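Local coordinates for protein Ves (Pseudomonas fluorescens, PDB 5V00), which is of uncertain biochemical function but, as a bicupin of the HutD family, is involved in histidine utilization, at residues 78-83 with 104-109; 142-147 with 166-171. One frame throughout, in Å; residues are numbered along the deposited sequence.

Interaction 1: 78-83 with 104-109; sequences MVLTVD and VSCRLI. With FMT (formic acid), chain K.
The carbonyl oxygen of S105 is gripped twice from strand 78-82: T81 N donates to S105 O at 2.8 Å, nearly along the C=O axis, and L80 CA brings its C-H to S105 O at 3.3 Å. S105 N bonds back to T81 O; V79 and R107 form the next hydrogen-bonded pair, V79 N meeting R107 O almost straight (175°). The two strands are the middle pair of a four-stranded antiparallel sheet, consistent with a cupin fold. L80, V82, V104 and C106 share one buried face, where F96 packs on L80, F98 on V104, and F60 on V104 and C106. There L80 CD2 touches V104 CG1 at 3.9 Å and V82 CG1 flanks V104 CG2 at 4.1 Å. An alanine at V104 would lose both methyls and would probably loosen packing against L80 and V82. M78, its CG set between backbone N and C (chi1 55°), has SD 3.8 Å from C106 SG. On the other face S105 OG, set likewise (66°), donates at 2.8 Å to O1 of formic acid, a probable crystallisation additive also bonded by G84 N. R107 NH2 bonds Q87 OE1. One face is thus apolar, the other mixed, V79 lying among T81, S105 and R107, where S105 OG holds a small solute.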
loop_
_atom_site.group_PDB
_atom_site.type_symbol
_atom_site.label_atom_id
_atom_site.label_comp_id
_atom_site.label_asym_id
_atom_site.label_seq_id
_atom_site.Cartn_x
_atom_site.Cartn_y
_atom_site.Cartn_z
ATOM N N MET B 78 1.168 1.752 -28.537
ATOM C CA MET B 78 1.939 0.612 -29.013
ATOM C C MET B 78 1.059 -0.424 -29.661
ATOM O O MET B 78 -0.166 -0.263 -29.709
ATOM C CB MET B 78 2.861 0.040 -27.888
ATOM C CG MET B 78 2.051 -0.303 -26.661
ATOM S SD MET B 78 1.055 -1.730 -26.738
ATOM C CE MET B 78 0.846 -1.852 -24.850
ATOM N N VAL B 79 1.692 -1.443 -30.283
ATOM C CA VAL B 79 0.989 -2.510 -30.947
ATOM C C VAL B 79 1.182 -3.838 -30.310
ATOM O O VAL B 79 2.319 -4.274 -30.060
ATOM C CB VAL B 79 1.492 -2.598 -32.461
ATOM C CG1 VAL B 79 0.925 -3.836 -33.099
ATOM C CG2 VAL B 79 0.999 -1.361 -33.155
ATOM N N LEU B 80 0.101 -4.517 -30.025
ATOM C CA LEU B 80 0.150 -5.845 -29.496
ATOM C C LEU B 80 -0.195 -6.911 -30.479
ATOM O O LEU B 80 -1.132 -6.761 -31.276
ATOM C CB LEU B 80 -0.877 -6.044 -28.297
ATOM C CG LEU B 80 -0.596 -5.362 -27.012
ATOM C CD1 LEU B 80 -1.596 -5.983 -25.996
ATOM C CD2 LEU B 80 0.802 -5.567 -26.460
ATOM N N THR B 81 0.520 -8.038 -30.405
ATOM C CA THR B 81 0.136 -9.203 -31.094
ATOM C C THR B 81 -0.252 -10.266 -30.072
ATOM O O THR B 81 0.579 -10.631 -29.242
ATOM C CB THR B 81 1.295 -9.718 -32.018
ATOM O OG1 THR B 81 1.639 -8.659 -32.917
ATOM C CG2 THR B 81 0.870 -10.897 -32.813
ATOM N N VAL B 82 -1.480 -10.743 -30.131
ATOM C CA VAL B 82 -2.013 -11.729 -29.177
ATOM C C VAL B 82 -2.267 -13.022 -29.932
ATOM O O VAL B 82 -3.121 -13.053 -30.853
ATOM C CB VAL B 82 -3.358 -11.253 -28.628
ATOM C CG1 VAL B 82 -3.904 -12.209 -27.576
ATOM C CG2 VAL B 82 -3.137 -9.846 -28.084
ATOM N N ASP B 83 -1.573 -14.074 -29.512
ATOM C CA ASP B 83 -1.723 -15.423 -30.119
ATOM C C ASP B 83 -1.606 -15.370 -31.646
ATOM O O ASP B 83 -2.427 -15.942 -32.359
ATOM C CB ASP B 83 -3.017 -16.023 -29.739
ATOM C CG ASP B 83 -3.137 -16.201 -28.188
ATOM O OD1 ASP B 83 -2.127 -16.542 -27.590
ATOM O OD2 ASP B 83 -4.229 -16.006 -27.668
ATOM N N VAL B 104 1.664 -13.064 -25.874
ATOM C CA VAL B 104 1.493 -11.655 -26.245
ATOM C C VAL B 104 2.784 -11.034 -26.413
ATOM O O VAL B 104 3.686 -11.239 -25.603
ATOM C CB VAL B 104 0.622 -10.847 -25.195
ATOM C CG1 VAL B 104 0.605 -9.371 -25.517
ATOM C CG2 VAL B 104 -0.733 -11.453 -25.103
ATOM N N SER B 105 2.955 -10.217 -27.481
ATOM C CA SER B 105 4.120 -9.447 -27.590
ATOM C C SER B 105 3.754 -8.041 -28.004
ATOM O O SER B 105 2.718 -7.808 -28.620
ATOM C CB SER B 105 5.163 -10.115 -28.570
ATOM O OG SER B 105 4.619 -10.092 -29.823
ATOM N N CYS B 106 4.602 -7.147 -27.647
ATOM C CA CYS B 106 4.439 -5.742 -27.847
ATOM C C CYS B 106 5.503 -5.156 -28.766
ATOM O O CYS B 106 6.707 -5.435 -28.573
ATOM C CB CYS B 106 4.617 -5.080 -26.471
ATOM S SG CYS B 106 4.455 -3.348 -26.372
ATOM N N ARG B 107 5.090 -4.304 -29.701
ATOM C CA ARG B 107 5.975 -3.542 -30.548
ATOM C C ARG B 107 5.821 -2.090 -30.329
ATOM O O ARG B 107 4.711 -1.498 -30.473
ATOM C CB ARG B 107 5.759 -3.933 -32.088
ATOM C CG ARG B 107 6.713 -3.230 -33.009
ATOM C CD ARG B 107 6.577 -3.788 -34.437
ATOM N NE ARG B 107 5.241 -3.679 -35.007
ATOM C CZ ARG B 107 4.784 -2.614 -35.716
ATOM N NH1 ARG B 107 5.560 -1.535 -35.943
ATOM N NH2 ARG B 107 3.546 -2.616 -36.171
ATOM N N LEU B 108 6.861 -1.472 -29.812
ATOM C CA LEU B 108 6.884 -0.082 -29.582
ATOM C C LEU B 108 7.071 0.591 -30.956
ATOM O O LEU B 108 7.679 -0.029 -31.874
ATOM C CB LEU B 108 7.980 0.343 -28.559
ATOM C CG LEU B 108 7.907 -0.386 -27.218
ATOM C CD1 LEU B 108 8.995 0.173 -26.346
ATOM C CD2 LEU B 108 6.543 -0.164 -26.568
ATOM N N ILE B 109 6.374 1.674 -31.175
ATOM C CA ILE B 109 6.356 2.452 -32.455
ATOM C C ILE B 109 6.950 3.801 -32.154
ATOM O O ILE B 109 7.836 4.238 -32.863
ATOM C CB ILE B 109 4.956 2.783 -33.019
ATOM C CG1 ILE B 109 4.091 1.557 -33.156
ATOM C CG2 ILE B 109 5.095 3.500 -34.368
ATOM C CD1 ILE B 109 4.812 0.450 -33.869
HETATM C C FMT K . 2.412 -13.030 -29.798
HETATM O O1 FMT K . 3.508 -12.643 -30.257
HETATM O O2 FMT K . 1.527 -13.784 -30.466
#

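Interaction 2: 142-147 with 166-171; sequences AQTVLV and CLQVDG
Four main-chain hydrogen bonds join 142-147 to 166-171, antiparallel neighbours in a five-stranded sheet of the cupin fold. V145 and V169 exchange two of them: V169 N reaches V145 O at 2.8 Å and nearly straight (171°), whereas V145 N meets V169 O on a lone pair of that carbonyl. V147 and L167 form the next hydrogen-bonded pair. Each of the four acceptor oxygens also receives a C-H from the opposite strand, the shortest running from T144 CA to V169 O at 3.1 Å.

Apolar contacts differ between the faces. V145 sits beside V169 and V147 beside L167, each pair pointing the same way, and L157 touches both L167 and V169. On the other face L146, its CG anti to the carbonyl carbon (chi1 -60°), lays CD2 along the extended side chain of Q168, 3.6 Å from Q168 CG. W47 packs against T144, L146 and Q168 there, so the sheet meets strand 47-54 through this side.

Most side-chain polar contacts centre on the buried Q168 amide. Q168 NE2 donates to D170 OD1 at 2.8 Å, approaching from above the carboxylate plane, and Q168 OE1 accepts from W14 NE1 and is also hydrogen-bonded to T35 OG1. Bonds at both ends hold this amide in its rotation. Near the start of strand 144-149, a water donates to T144 OG1 at 3.1 Å and accepts from G171 N at 2.8 Å, bridging the two segments where the direct pairing gives out.

The Q168 amide can thus be buried beside L146 and W47 because its oxygen and nitrogen both have partners. The D170 carboxylate beside NE2 is likely to polarise the amide, making OE1 a somewhat better acceptor for W14 and T35.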
loop_
_atom_site.group_PDB
_atom_site.type_symbol
_atom_site.label_atom_id
_atom_site.label_comp_id
_atom_site.label_asym_id
_atom_site.label_seq_id
_atom_site.Cartn_x
_atom_site.Cartn_y
_atom_site.Cartn_z
ATOM N N ALA B 142 -19.879 -3.429 -4.296
ATOM C CA ALA B 142 -18.627 -4.124 -4.452
ATOM C C ALA B 142 -17.789 -3.985 -3.172
ATOM O O ALA B 142 -17.829 -2.952 -2.461
ATOM C CB ALA B 142 -17.832 -3.590 -5.612
ATOM N N GLN B 143 -17.056 -5.051 -2.873
ATOM C CA GLN B 143 -16.269 -5.027 -1.648
ATOM C C GLN B 143 -15.082 -4.077 -1.720
ATOM O O GLN B 143 -14.721 -3.437 -0.682
ATOM C CB GLN B 143 -15.684 -6.400 -1.363
ATOM C CG GLN B 143 -16.620 -7.497 -1.016
ATOM C CD GLN B 143 -15.843 -8.886 -1.072
ATOM O OE1 GLN B 143 -14.590 -9.059 -1.529
ATOM N NE2 GLN B 143 -16.583 -9.890 -0.612
ATOM N N THR B 144 -14.472 -3.984 -2.894
ATOM C CA THR B 144 -13.340 -3.068 -3.096
ATOM C C THR B 144 -13.606 -2.178 -4.301
ATOM O O THR B 144 -14.045 -2.632 -5.342
ATOM C CB THR B 144 -12.054 -3.864 -3.348
ATOM O OG1 THR B 144 -11.794 -4.668 -2.205
ATOM C CG2 THR B 144 -10.861 -2.962 -3.613
ATOM N N VAL B 145 -13.405 -0.916 -4.107
ATOM C CA VAL B 145 -13.532 0.083 -5.154
ATOM C C VAL B 145 -12.250 0.841 -5.283
ATOM O O VAL B 145 -11.713 1.367 -4.284
ATOM C CB VAL B 145 -14.737 1.074 -4.931
ATOM C CG1 VAL B 145 -14.792 2.047 -6.114
ATOM C CG2 VAL B 145 -16.027 0.315 -4.772
ATOM N N LEU B 146 -11.752 0.999 -6.511
ATOM C CA LEU B 146 -10.484 1.621 -6.774
ATOM C C LEU B 146 -10.719 2.786 -7.754
ATOM O O LEU B 146 -11.509 2.631 -8.748
ATOM C CB LEU B 146 -9.451 0.647 -7.395
ATOM C CG LEU B 146 -9.164 -0.528 -6.479
ATOM C CD1 LEU B 146 -8.676 -1.679 -7.380
ATOM C CD2 LEU B 146 -8.031 -0.120 -5.547
ATOM N N VAL B 147 -10.084 3.892 -7.508
ATOM C CA VAL B 147 -10.150 5.092 -8.363
ATOM C C VAL B 147 -8.749 5.519 -8.686
ATOM O O VAL B 147 -8.046 6.031 -7.836
ATOM C CB VAL B 147 -10.957 6.272 -7.756
ATOM C CG1 VAL B 147 -11.058 7.420 -8.705
ATOM C CG2 VAL B 147 -12.354 5.842 -7.361
ATOM N N CYS B 166 -4.046 6.742 -6.430
ATOM C CA CYS B 166 -5.185 5.811 -6.436
ATOM C C CYS B 166 -5.874 5.748 -5.093
ATOM O O CYS B 166 -5.212 5.531 -4.103
ATOM C CB CYS B 166 -4.638 4.413 -6.763
ATOM S SG CYS B 166 -5.831 3.115 -7.007
ATOM N N LEU B 167 -7.198 5.940 -5.058
ATOM C CA LEU B 167 -7.989 5.773 -3.877
ATOM C C LEU B 167 -8.542 4.383 -3.868
ATOM O O LEU B 167 -8.891 3.813 -4.931
ATOM C CB LEU B 167 -9.105 6.793 -3.895
ATOM C CG LEU B 167 -9.992 6.759 -2.671
ATOM C CD1 LEU B 167 -10.336 8.137 -2.175
ATOM C CD2 LEU B 167 -11.220 5.912 -2.892
ATOM N N GLN B 168 -8.567 3.747 -2.695
ATOM C CA GLN B 168 -9.097 2.406 -2.500
ATOM C C GLN B 168 -10.086 2.384 -1.335
ATOM O O GLN B 168 -9.767 2.864 -0.239
ATOM C CB GLN B 168 -8.011 1.417 -2.207
ATOM C CG GLN B 168 -8.462 -0.002 -1.942
ATOM C CD GLN B 168 -7.311 -1.034 -1.933
ATOM O OE1 GLN B 168 -6.208 -0.759 -2.383
ATOM N NE2 GLN B 168 -7.652 -2.269 -1.587
ATOM N N VAL B 169 -11.288 1.873 -1.602
ATOM C CA VAL B 169 -12.259 1.615 -0.535
ATOM C C VAL B 169 -12.208 0.119 -0.343
ATOM O O VAL B 169 -12.270 -0.711 -1.307
ATOM C CB VAL B 169 -13.691 2.029 -0.897
ATOM C CG1 VAL B 169 -14.623 1.655 0.285
ATOM C CG2 VAL B 169 -13.765 3.413 -1.321
ATOM N N ASP B 170 -12.108 -0.353 0.890
ATOM C CA ASP B 170 -12.054 -1.811 1.202
ATOM C C ASP B 170 -13.124 -2.148 2.228
ATOM O O ASP B 170 -13.568 -1.287 2.965
ATOM C CB ASP B 170 -10.781 -2.215 1.909
ATOM C CG ASP B 170 -9.629 -2.480 1.002
ATOM O OD1 ASP B 170 -9.816 -3.125 -0.065
ATOM O OD2 ASP B 170 -8.491 -2.140 1.504
ATOM N N GLY B 171 -13.485 -3.413 2.259
ATOM C CA GLY B 171 -14.461 -3.911 3.264
ATOM C C GLY B 171 -15.834 -3.340 3.199
ATOM O O GLY B 171 -16.556 -3.264 4.170
HETATM O O HOH W 1 -12.474 -5.547 0.719
#

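How the interactions relate
Interactions 1 and 2 both pair neighbouring antiparallel strands, but in separate sheets on opposite sides of the chain's centre, with centres 31 Å apart and no atoms touching. They follow one another in sequence and probably belong to the two different cupin halves of this bicupin. Interaction 2 is a buried contact, whereas interaction 1 is only partly buried and has one face near solvent. The chemistry follows this placement. In 142-147 with 166-171, the Q168 amide is satisfied within the protein, and a water bridges the segments at one end; in 78-83 with 104-109 the polar side chains gather on the outer face, where one meets a small solute.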